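Local coordinates for protein phytochromobilin synthase (Solanum lycopersicum, PDB 6KME) that binds biliverdin IX alpha and, as a member of the ferredoxin-dependent bilin reductases, probably reduces it to phytochromobilin for phytochrome biosynthesis, at residues E213-D217 / A218-A222; E226-H229 / R230-W234. The protein carries 1 engineered substitution. All blocks are in the same frame, centred on the assembly; numbering follows the deposited sequence.

Interaction 1. Residues E213-D217 / A218-A222; sequences EGETD and ASQIA
Asp217 turns its carboxylate back over the first turn of the helix that begins at Ala218. With CG anti to the backbone N (chi1 177°), Asp217 OD1 accepts from Gln220 N at 2.8 Å, met nearly along the C-O direction. The second oxygen works through a water: Ser219 N donates to water 1 at 3.1 Å, and this water in turn gives a weak bond to Asp217 OD2. Asp217 is therefore the N-cap of helix 218-238, and its own carbonyl starts the regular helical pattern, Asp217 O accepting from Ile221 N at 3.1 Å in the carbonyl plane. A carboxylate at this end of a helix would probably be held in its ionised form by the backbone N-H groups gathered there.

A second acid steadies the residue from the loop side. Glu215 is bent at chi2 (60°), which brings OE2 back to its own chain, where the anti lone pair takes the N-H of Asp217 at 3.0 Å in a nearly straight bond (165°). Thr216 N adds a weak bond to the same oxygen. Glu215 CG, anti to the backbone N, lies against Ile221, and the bend at chi2 brings the carboxylate across Gln220, the two side chains crossing at about a right angle. Glu215 OE1 lies 3.3 Å from Gln220 CG, and Glu215 CG rests on Ile221 CG1 at 3.7 Å. Ile221 points its CG1 branch towards the loop, so that CD1 packs on Glu215 O at 3.4 Å. Pro106 and Glu107 add to the surroundings of Ile221, and Glu107 is also joined to Glu215 by backbone hydrogen bonding.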
loop_
_atom_site.group_PDB
_atom_site.type_symbol
_atom_site.label_atom_id
_atom_site.label_comp_id
_atom_site.label_asym_id
_atom_site.label_seq_id
_atom_site.Cartn_x
_atom_site.Cartn_y
_atom_site.Cartn_z
ATOM N N GLU A 213 -11.418 -0.026 -18.220
ATOM C CA GLU A 213 -12.819 -0.004 -18.600
ATOM C C GLU A 213 -13.633 -0.709 -17.522
ATOM O O GLU A 213 -13.164 -1.661 -16.890
ATOM C CB GLU A 213 -13.021 -0.662 -19.965
ATOM C CG GLU A 213 -12.091 -0.116 -21.054
ATOM C CD GLU A 213 -12.553 1.235 -21.629
ATOM O OE1 GLU A 213 -13.778 1.420 -21.827
ATOM O OE2 GLU A 213 -11.686 2.107 -21.886
ATOM N N GLY A 214 -14.842 -0.212 -17.286
ATOM C CA GLY A 214 -15.647 -0.745 -16.206
ATOM C C GLY A 214 -16.146 -2.145 -16.516
ATOM O O GLY A 214 -16.544 -2.456 -17.640
ATOM N N GLU A 215 -16.112 -2.998 -15.496
ATOM C CA GLU A 215 -16.680 -4.337 -15.590
ATOM C C GLU A 215 -18.206 -4.269 -15.603
ATOM O O GLU A 215 -18.819 -3.524 -14.833
ATOM C CB GLU A 215 -16.189 -5.189 -14.408
ATOM C CG GLU A 215 -16.701 -6.622 -14.385
ATOM C CD GLU A 215 -16.303 -7.396 -15.624
ATOM O OE1 GLU A 215 -15.095 -7.665 -15.795
ATOM O OE2 GLU A 215 -17.195 -7.709 -16.443
ATOM N N THR A 216 -18.826 -5.054 -16.485
ATOM C CA THR A 216 -20.285 -5.106 -16.538
ATOM C C THR A 216 -20.875 -6.380 -15.933
ATOM O O THR A 216 -22.053 -6.379 -15.558
ATOM C CB THR A 216 -20.773 -4.938 -17.987
ATOM O OG1 THR A 216 -20.052 -5.813 -18.870
ATOM C CG2 THR A 216 -20.570 -3.499 -18.438
ATOM N N ASP A 217 -20.082 -7.442 -15.795
ATOM C CA ASP A 217 -20.564 -8.708 -15.254
ATOM C C ASP A 217 -20.633 -8.636 -13.731
ATOM O O ASP A 217 -19.629 -8.348 -13.065
ATOM C CB ASP A 217 -19.652 -9.848 -15.713
ATOM C CG ASP A 217 -20.048 -11.191 -15.124
ATOM O OD1 ASP A 217 -19.660 -11.484 -13.978
ATOM O OD2 ASP A 217 -20.765 -11.953 -15.804
ATOM N N ALA A 218 -21.817 -8.926 -13.179
ATOM C CA ALA A 218 -22.039 -8.762 -11.742
ATOM C C ALA A 218 -21.171 -9.708 -10.916
ATOM O O ALA A 218 -20.661 -9.327 -9.854
ATOM C CB ALA A 218 -23.518 -8.970 -11.416
ATOM N N SER A 219 -21.009 -10.954 -11.369
ATOM C CA SER A 219 -20.187 -11.893 -10.611
ATOM C C SER A 219 -18.741 -11.425 -10.551
ATOM O O SER A 219 -18.087 -11.534 -9.505
ATOM C CB SER A 219 -20.271 -13.291 -11.222
ATOM O OG SER A 219 -21.578 -13.821 -11.108
ATOM N N GLN A 220 -18.228 -10.892 -11.663
ATOM C CA GLN A 220 -16.849 -10.421 -11.682
ATOM C C GLN A 220 -16.663 -9.218 -10.768
ATOM O O GLN A 220 -15.634 -9.102 -10.092
ATOM C CB GLN A 220 -16.422 -10.088 -13.112
ATOM C CG GLN A 220 -14.940 -9.788 -13.227
ATOM C CD GLN A 220 -14.081 -10.920 -12.683
ATOM O OE1 GLN A 220 -13.300 -10.739 -11.740
ATOM N NE2 GLN A 220 -14.232 -12.102 -13.273
ATOM N N ILE A 221 -17.651 -8.318 -10.716
ATOM C CA ILE A 221 -17.556 -7.192 -9.789
ATOM C C ILE A 221 -17.501 -7.694 -8.349
ATOM O O ILE A 221 -16.726 -7.186 -7.529
ATOM C CB ILE A 221 -18.717 -6.211 -10.014
ATOM C CG1 ILE A 221 -18.646 -5.646 -11.436
ATOM C CG2 ILE A 221 -18.671 -5.079 -8.986
ATOM C CD1 ILE A 221 -19.826 -4.811 -11.833
ATOM N N ALA A 222 -18.307 -8.713 -8.023
ATOM C CA ALA A 222 -18.256 -9.294 -6.683
ATOM C C ALA A 222 -16.895 -9.917 -6.405
ATOM O O ALA A 222 -16.364 -9.795 -5.293
ATOM C CB ALA A 222 -19.361 -10.333 -6.509
HETATM O O HOH W 1 -22.679 -12.208 -13.607
#

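Interaction 2. Residues E226-H229 / R230-W234; sequences EAQH and RYLTW
Thr233 and His229 meet one turn apart on the long alpha-helix 218-238, where the side chain of the later residue folds back on the carbonyl of the earlier one. Thr233 OG1, placed beside its own backbone N (chi1 -65°), donates to His229 O at 2.8 Å from well above the carbonyl plane, 41° out of it. The regular helical bond from Thr233 N to His229 O, also 2.8 Å, arrives from the opposite face, so two donors grip one oxygen. Thr233 OG1 also sits over one face of the imidazole, offset toward the rim, 3.5 Å from His229 CE1.

On the neighbouring line of the helix, Leu232 N donates to Gln228 O at 2.9 Å, and Leu232 CD1 touches the extended Gln228 chain at CG, 4.1 Å away. Tyr231 keeps its CB close to Gln228 O, which lies near the ring plane at its edge.

Beyond this shell, His229 is fixed at both nitrogens, ND1 hydrogen-bonded to Tyr277 OH and NE2 to Val266 O. A leucine here would probably leave Tyr277 OH and Val266 O without their mates and take away the flat face under the threonine hydroxyl. The Gln228 amide is held in the same way, OE1 by Arg82 and NE2 by Pro104 O, while Tyr231 OH bonds to Asn131 and Arg235. Trp234, stacked on Phe174, touches the bound biliverdin, and the Tyr231 side chain also comes close to it.

Arg230 is extended from CG to NE, and water 2, in plane at the guanidinium edge, accepts from Arg230 NH1 at 2.9 Å and donates to Ala227 O at 2.7 Å.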
loop_
_atom_site.group_PDB
_atom_site.type_symbol
_atom_site.label_atom_id
_atom_site.label_comp_id
_atom_site.label_asym_id
_atom_site.label_seq_id
_atom_site.Cartn_x
_atom_site.Cartn_y
_atom_site.Cartn_z
ATOM N N GLU A 226 -14.441 -8.763 -3.333
ATOM C CA GLU A 226 -13.894 -9.653 -2.312
ATOM C C GLU A 226 -12.373 -9.591 -2.290
ATOM O O GLU A 226 -11.762 -9.559 -1.214
ATOM C CB GLU A 226 -14.377 -11.084 -2.550
ATOM C CG GLU A 226 -13.574 -12.135 -1.787
ATOM C CD GLU A 226 -14.440 -13.211 -1.149
ATOM O OE1 GLU A 226 -15.654 -12.982 -0.967
ATOM O OE2 GLU A 226 -13.900 -14.291 -0.823
ATOM N N ALA A 227 -11.741 -9.543 -3.466
ATOM C CA ALA A 227 -10.285 -9.429 -3.523
ATOM C C ALA A 227 -9.797 -8.166 -2.821
ATOM O O ALA A 227 -8.809 -8.206 -2.075
ATOM C CB ALA A 227 -9.809 -9.459 -4.982
ATOM N N GLN A 228 -10.481 -7.036 -3.038
ATOM C CA GLN A 228 -10.119 -5.810 -2.334
ATOM C C GLN A 228 -10.390 -5.926 -0.835
ATOM O O GLN A 228 -9.566 -5.488 -0.020
ATOM C CB GLN A 228 -10.869 -4.598 -2.911
ATOM C CG GLN A 228 -10.428 -3.286 -2.244
ATOM C CD GLN A 228 -10.996 -2.011 -2.876
ATOM O OE1 GLN A 228 -11.032 -0.966 -2.228
ATOM N NE2 GLN A 228 -11.408 -2.086 -4.143
ATOM N N HIS A 229 -11.537 -6.503 -0.449
ATOM C CA HIS A 229 -11.857 -6.638 0.972
ATOM C C HIS A 229 -10.828 -7.508 1.688
ATOM O O HIS A 229 -10.392 -7.181 2.800
ATOM C CB HIS A 229 -13.262 -7.213 1.158
ATOM C CG HIS A 229 -13.673 -7.322 2.594
ATOM N ND1 HIS A 229 -13.811 -8.531 3.240
ATOM C CD2 HIS A 229 -13.937 -6.370 3.519
ATOM C CE1 HIS A 229 -14.162 -8.321 4.496
ATOM N NE2 HIS A 229 -14.244 -7.017 4.691
ATOM N N ARG A 230 -10.422 -8.612 1.054
ATOM C CA ARG A 230 -9.385 -9.470 1.620
ATOM C C ARG A 230 -8.083 -8.704 1.827
ATOM O O ARG A 230 -7.428 -8.844 2.866
ATOM C CB ARG A 230 -9.168 -10.679 0.703
ATOM C CG ARG A 230 -8.062 -11.665 1.162
ATOM C CD ARG A 230 -7.978 -12.857 0.177
ATOM N NE ARG A 230 -6.774 -13.660 0.384
ATOM C CZ ARG A 230 -5.618 -13.467 -0.255
ATOM N NH1 ARG A 230 -5.507 -12.497 -1.158
ATOM N NH2 ARG A 230 -4.567 -14.249 0.000
ATOM N N TYR A 231 -7.700 -7.883 0.846
ATOM C CA TYR A 231 -6.496 -7.060 0.950
ATOM C C TYR A 231 -6.599 -6.064 2.101
ATOM O O TYR A 231 -5.661 -5.916 2.891
ATOM C CB TYR A 231 -6.265 -6.342 -0.381
ATOM C CG TYR A 231 -5.202 -5.259 -0.393
ATOM C CD1 TYR A 231 -3.918 -5.527 -0.865
ATOM C CD2 TYR A 231 -5.494 -3.952 0.015
ATOM C CE1 TYR A 231 -2.943 -4.543 -0.908
ATOM C CE2 TYR A 231 -4.527 -2.960 -0.014
ATOM C CZ TYR A 231 -3.254 -3.260 -0.488
ATOM O OH TYR A 231 -2.280 -2.287 -0.534
ATOM N N LEU A 232 -7.729 -5.349 2.201
ATOM C CA LEU A 232 -7.916 -4.406 3.303
ATOM C C LEU A 232 -7.911 -5.131 4.641
ATOM O O LEU A 232 -7.430 -4.597 5.651
ATOM C CB LEU A 232 -9.244 -3.645 3.142
ATOM C CG LEU A 232 -9.399 -2.820 1.869
ATOM C CD1 LEU A 232 -10.843 -2.290 1.734
ATOM C CD2 LEU A 232 -8.380 -1.686 1.867
ATOM N N THR A 233 -8.482 -6.329 4.675
ATOM C CA THR A 233 -8.555 -7.071 5.924
ATOM C C THR A 233 -7.164 -7.484 6.385
ATOM O O THR A 233 -6.827 -7.343 7.570
ATOM C CB THR A 233 -9.453 -8.292 5.750
ATOM O OG1 THR A 233 -10.798 -7.868 5.488
ATOM C CG2 THR A 233 -9.425 -9.144 7.009
ATOM N N TRP A 234 -6.340 -7.987 5.461
ATOM C CA TRP A 234 -4.961 -8.331 5.808
ATOM C C TRP A 234 -4.223 -7.126 6.374
ATOM O O TRP A 234 -3.663 -7.185 7.478
ATOM C CB TRP A 234 -4.217 -8.878 4.586
ATOM C CG TRP A 234 -2.736 -8.932 4.827
ATOM C CD1 TRP A 234 -1.795 -8.025 4.407
ATOM C CD2 TRP A 234 -2.027 -9.917 5.600
ATOM N NE1 TRP A 234 -0.544 -8.399 4.859
ATOM C CE2 TRP A 234 -0.659 -9.557 5.585
ATOM C CE3 TRP A 234 -2.415 -11.081 6.278
ATOM C CZ2 TRP A 234 0.325 -10.314 6.241
ATOM C CZ3 TRP A 234 -1.428 -11.839 6.927
ATOM C CH2 TRP A 234 -0.080 -11.446 6.901
HETATM O O HOH W 2 -6.877 -10.106 -2.096
#

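In the fold
Both contacts belong to helix 218-238 and follow one another along the chain. Interaction 1 joins the loop after helix 188-211 to the start of this helix, at the protein surface; interaction 2 lies about three turns further along, buried, with its centre about 17 Å from that of interaction 1. The helix thus enters from the surface and runs inward over the pigment, which lies between it and the seven-stranded antiparallel sheet. Strand 96-104 meets it through Phe103. This fits the alpha-beta-alpha sandwich of ferredoxin-dependent bilin reductases: the first contact begins the helix, and the second ends with Trp234 in the biliverdin pocket.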